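Local coordinates for protein CalG4 (Micromonospora echinospora, PDB 3IA7) that belongs to the GT-B structural clan, with two domains that are each built round a parallel beta sheet flanked by helices, at residues D74-E86 / Q152-L165. Residues are numbered along the deposited sequence; the frame is centred on the assembly and turned at random.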
# COMPACT_ATOMS: atom_id res chain seq x y z
N ASP A 74 -23.27 -12.26 33.65
CA ASP A 74 -22.80 -10.87 33.49
C ASP A 74 -21.66 -10.66 32.48
O ASP A 74 -20.88 -9.72 32.62
CB ASP A 74 -22.35 -10.33 34.85
CG ASP A 74 -20.97 -10.84 35.25
OD1 ASP A 74 -20.47 -11.82 34.63
OD2 ASP A 74 -20.37 -10.26 36.18
N ALA A 75 -21.57 -11.54 31.49
CA ALA A 75 -20.53 -11.45 30.46
C ALA A 75 -20.56 -10.10 29.75
O ALA A 75 -19.50 -9.57 29.39
CB ALA A 75 -20.69 -12.57 29.47
N GLU A 76 -21.76 -9.55 29.58
CA GLU A 76 -21.94 -8.21 28.97
C GLU A 76 -21.23 -7.09 29.74
O GLU A 76 -20.47 -6.29 29.15
CB GLU A 76 -23.43 -7.87 28.88
CG GLU A 76 -24.08 -8.30 27.59
CD GLU A 76 -25.57 -7.96 27.56
OE1 GLU A 76 -26.07 -7.38 28.56
OE2 GLU A 76 -26.21 -8.25 26.53
N THR A 77 -21.50 -7.03 31.05
CA THR A 77 -20.80 -6.14 31.99
C THR A 77 -19.29 -6.34 32.00
O THR A 77 -18.55 -5.35 32.05
CB THR A 77 -21.36 -6.27 33.41
OG1 THR A 77 -22.70 -5.80 33.40
CG2 THR A 77 -20.57 -5.45 34.42
N GLN A 78 -18.85 -7.60 31.95
CA GLN A 78 -17.42 -7.93 31.90
C GLN A 78 -16.76 -7.39 30.64
O GLN A 78 -15.64 -6.89 30.69
CB GLN A 78 -17.20 -9.44 32.03
CG GLN A 78 -17.54 -9.97 33.43
CD GLN A 78 -16.94 -9.12 34.53
OE1 GLN A 78 -15.77 -8.66 34.44
NE2 GLN A 78 -17.72 -8.86 35.58
N LEU A 79 -17.48 -7.50 29.52
CA LEU A 79 -17.01 -6.92 28.27
C LEU A 79 -16.83 -5.42 28.36
O LEU A 79 -15.80 -4.91 27.90
CB LEU A 79 -17.96 -7.23 27.12
CG LEU A 79 -18.10 -8.69 26.71
CD1 LEU A 79 -19.09 -8.73 25.52
CD2 LEU A 79 -16.73 -9.26 26.32
N HIS A 80 -17.83 -4.71 28.89
CA HIS A 80 -17.66 -3.27 29.11
C HIS A 80 -16.51 -2.94 30.06
O HIS A 80 -15.83 -1.93 29.87
CB HIS A 80 -18.92 -2.63 29.67
CG HIS A 80 -20.12 -2.77 28.78
ND1 HIS A 80 -20.04 -2.68 27.41
CD2 HIS A 80 -21.44 -2.92 29.07
CE1 HIS A 80 -21.25 -2.80 26.89
NE2 HIS A 80 -22.11 -2.97 27.88
N LEU A 81 -16.34 -3.73 31.11
CA LEU A 81 -15.26 -3.44 32.08
C LEU A 81 -13.88 -3.64 31.47
O LEU A 81 -12.95 -2.86 31.77
CB LEU A 81 -15.41 -4.23 33.41
CG LEU A 81 -16.65 -3.82 34.23
CD1 LEU A 81 -16.82 -4.77 35.41
CD2 LEU A 81 -16.57 -2.37 34.72
N VAL A 82 -13.74 -4.64 30.60
CA VAL A 82 -12.44 -4.86 29.96
C VAL A 82 -12.15 -3.71 28.99
O VAL A 82 -11.00 -3.35 28.83
CB VAL A 82 -12.25 -6.28 29.26
CG1 VAL A 82 -13.12 -6.45 28.04
CG2 VAL A 82 -10.80 -6.45 28.85
N TYR A 83 -13.19 -3.16 28.38
CA TYR A 83 -13.06 -2.00 27.47
C TYR A 83 -12.47 -0.81 28.25
O TYR A 83 -11.53 -0.12 27.80
CB TYR A 83 -14.44 -1.65 26.90
CG TYR A 83 -14.46 -0.39 26.06
CD1 TYR A 83 -13.99 -0.40 24.73
CD2 TYR A 83 -14.92 0.84 26.59
CE1 TYR A 83 -14.01 0.77 23.95
CE2 TYR A 83 -14.93 2.00 25.82
CZ TYR A 83 -14.48 1.95 24.51
OH TYR A 83 -14.47 3.08 23.72
N VAL A 84 -13.07 -0.56 29.42
CA VAL A 84 -12.58 0.51 30.30
C VAL A 84 -11.14 0.26 30.76
O VAL A 84 -10.31 1.18 30.69
CB VAL A 84 -13.55 0.80 31.48
CG1 VAL A 84 -12.95 1.86 32.41
CG2 VAL A 84 -14.93 1.29 30.94
N ARG A 85 -10.83 -0.96 31.21
CA ARG A 85 -9.47 -1.30 31.62
C ARG A 85 -8.46 -1.10 30.50
O ARG A 85 -7.36 -0.61 30.74
CB ARG A 85 -9.34 -2.72 32.17
CG ARG A 85 -10.05 -2.96 33.51
CD ARG A 85 -9.61 -4.27 34.15
NE ARG A 85 -9.88 -5.44 33.31
CZ ARG A 85 -11.03 -6.12 33.32
NH1 ARG A 85 -12.02 -5.76 34.14
NH2 ARG A 85 -11.18 -7.18 32.52
N GLU A 86 -8.83 -1.46 29.28
CA GLU A 86 -7.95 -1.29 28.12
C GLU A 86 -7.69 0.20 27.84
O GLU A 86 -6.53 0.59 27.55
CB GLU A 86 -8.59 -1.93 26.85
CG GLU A 86 -7.61 -2.00 25.64
CD GLU A 86 -6.55 -3.08 25.77
OE1 GLU A 86 -6.27 -3.56 26.89
OE2 GLU A 86 -5.96 -3.45 24.72
N GLN A 152 -29.44 -4.60 24.88
CA GLN A 152 -28.62 -4.29 26.07
C GLN A 152 -28.61 -2.78 26.41
O GLN A 152 -28.83 -1.94 25.55
CB GLN A 152 -27.19 -4.89 25.96
CG GLN A 152 -26.36 -4.33 24.85
CD GLN A 152 -25.03 -5.07 24.61
OE1 GLN A 152 -24.84 -5.65 23.53
NE2 GLN A 152 -24.09 -5.00 25.58
N ARG A 153 -28.35 -2.46 27.68
CA ARG A 153 -28.21 -1.07 28.13
C ARG A 153 -26.93 -0.40 27.64
O ARG A 153 -25.91 -1.05 27.50
CB ARG A 153 -28.23 -1.04 29.66
CG ARG A 153 -29.55 -1.64 30.20
CD ARG A 153 -29.53 -1.78 31.72
NE ARG A 153 -29.49 -0.51 32.46
CZ ARG A 153 -30.55 0.23 32.80
NH1 ARG A 153 -31.78 -0.11 32.45
NH2 ARG A 153 -30.37 1.36 33.49
N HIS A 154 -26.98 0.92 27.45
CA HIS A 154 -25.78 1.72 27.20
C HIS A 154 -24.84 1.38 28.36
O HIS A 154 -25.29 1.28 29.50
CB HIS A 154 -26.12 3.23 27.20
CG HIS A 154 -25.02 4.10 26.64
ND1 HIS A 154 -23.84 4.32 27.31
CD2 HIS A 154 -24.94 4.81 25.48
CE1 HIS A 154 -23.06 5.11 26.58
NE2 HIS A 154 -23.70 5.41 25.46
N PRO A 155 -23.51 1.20 28.09
CA PRO A 155 -22.59 0.95 29.20
C PRO A 155 -22.68 2.00 30.31
O PRO A 155 -22.47 1.67 31.47
CB PRO A 155 -21.19 1.01 28.55
CG PRO A 155 -21.40 1.46 27.17
CD PRO A 155 -22.83 1.16 26.79
N ALA A 156 -23.02 3.23 29.97
CA ALA A 156 -23.11 4.31 30.97
C ALA A 156 -24.29 4.09 31.89
O ALA A 156 -24.32 4.62 32.99
CB ALA A 156 -23.23 5.66 30.28
N ASP A 157 -25.25 3.27 31.43
CA ASP A 157 -26.43 2.92 32.22
C ASP A 157 -26.30 1.61 33.00
O ASP A 157 -27.25 1.15 33.65
CB ASP A 157 -27.65 2.85 31.30
CG ASP A 157 -28.11 4.23 30.84
OD1 ASP A 157 -27.94 5.19 31.64
OD2 ASP A 157 -28.63 4.37 29.70
N VAL A 158 -25.11 1.02 32.95
CA VAL A 158 -24.77 -0.14 33.77
C VAL A 158 -24.00 0.31 35.01
O VAL A 158 -22.92 0.91 34.90
CB VAL A 158 -23.95 -1.21 32.96
CG1 VAL A 158 -23.63 -2.45 33.83
CG2 VAL A 158 -24.64 -1.61 31.64
N GLU A 159 -24.55 0.02 36.20
CA GLU A 159 -24.02 0.46 37.47
C GLU A 159 -22.50 0.23 37.69
O GLU A 159 -21.80 1.16 38.10
CB GLU A 159 -24.81 -0.16 38.64
CG GLU A 159 -24.16 0.04 39.99
CD GLU A 159 -23.94 1.49 40.32
OE1 GLU A 159 -24.76 2.34 39.90
OE2 GLU A 159 -22.94 1.79 41.02
N ALA A 160 -22.02 -1.00 37.44
CA ALA A 160 -20.60 -1.37 37.61
C ALA A 160 -19.65 -0.51 36.73
O ALA A 160 -18.51 -0.20 37.13
CB ALA A 160 -20.40 -2.87 37.29
N VAL A 161 -20.12 -0.17 35.53
CA VAL A 161 -19.35 0.61 34.55
C VAL A 161 -19.43 2.11 34.89
O VAL A 161 -18.43 2.81 34.91
CB VAL A 161 -19.86 0.38 33.12
CG1 VAL A 161 -19.04 1.17 32.08
CG2 VAL A 161 -19.83 -1.12 32.79
N HIS A 162 -20.65 2.58 35.14
CA HIS A 162 -20.92 3.97 35.47
C HIS A 162 -20.07 4.41 36.68
O HIS A 162 -19.49 5.50 36.66
CB HIS A 162 -22.42 4.16 35.75
CG HIS A 162 -22.80 5.57 36.09
ND1 HIS A 162 -22.79 6.05 37.39
CD2 HIS A 162 -23.14 6.62 35.30
CE1 HIS A 162 -23.14 7.32 37.38
NE2 HIS A 162 -23.35 7.69 36.12
N SER A 163 -20.01 3.57 37.73
CA SER A 163 -19.32 3.98 38.95
C SER A 163 -17.82 4.14 38.66
O SER A 163 -17.19 5.10 39.11
CB SER A 163 -19.57 3.00 40.10
OG SER A 163 -19.13 1.69 39.76
N VAL A 164 -17.27 3.22 37.87
CA VAL A 164 -15.86 3.27 37.52
C VAL A 164 -15.60 4.53 36.71
O VAL A 164 -14.61 5.19 36.90
CB VAL A 164 -15.39 2.03 36.70
CG1 VAL A 164 -14.01 2.30 36.06
CG2 VAL A 164 -15.33 0.80 37.63
N LEU A 165 -16.48 4.82 35.77
CA LEU A 165 -16.29 5.96 34.91
C LEU A 165 -16.46 7.33 35.57
O LEU A 165 -15.67 8.25 35.29
CB LEU A 165 -17.14 5.82 33.61
CG LEU A 165 -16.64 4.76 32.60
CD1 LEU A 165 -17.58 4.68 31.46
CD2 LEU A 165 -15.20 4.99 32.02
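His80 lies flat against Pro155, whose CB stands 3.9 Å from the centroid of the His80 ring and almost straight above its centre, a CH-pi contact. The opposite face of the imidazole is met near its rim by Glu76 O, one turn back in its own helix. With CG anti to the carbonyl carbon (chi1 -60°), one ring face is set against Pro155 CB while His80 CB packs on Val161 CG2 at 3.6 Å. Gln152 brings its amide NE2 obliquely to the ring, the two planes 40° apart. On its other flank that amide stacks almost parallel with the Glu76 carboxylate, and Glu76 OE2 is 3.5 Å from Gln152 CB. Separately, Asn150 ND2 donates to Gln152 OE1, which helps fix the turn of the amide.

Beside His80, Thr77 turns CG2 to Ala160 CB and OG1 to Val158 CG1. Leu81 CD2 touches both Ala160 O and Val161 CG2. At Val84 the contact becomes aliphatic: CG1 meets Val164 CG1 at 3.8 Å, and both Val84 methyls touch Leu165 CD2. Helices 75-86 and 159-165 run nearly parallel here, 19° apart, with axes 9.6 Å from each other. Trp182 of helix 178-182 touches both Pro155 and Leu165 and links the contact to the next helix.

In the N-terminal half of the GT-B fold, helix 75-98 thus packs on the loop and 3-10 turn that lead into helix 159-170, and on the first turns of that helix. The chemistry implies cohesion by shape and dispersion. At the polar end, Glu76, His80 and Gln152 meet without hydrogen bonds between the two segments. At the aliphatic end, Val84 and Leu165 are buried and Val164 is exposed.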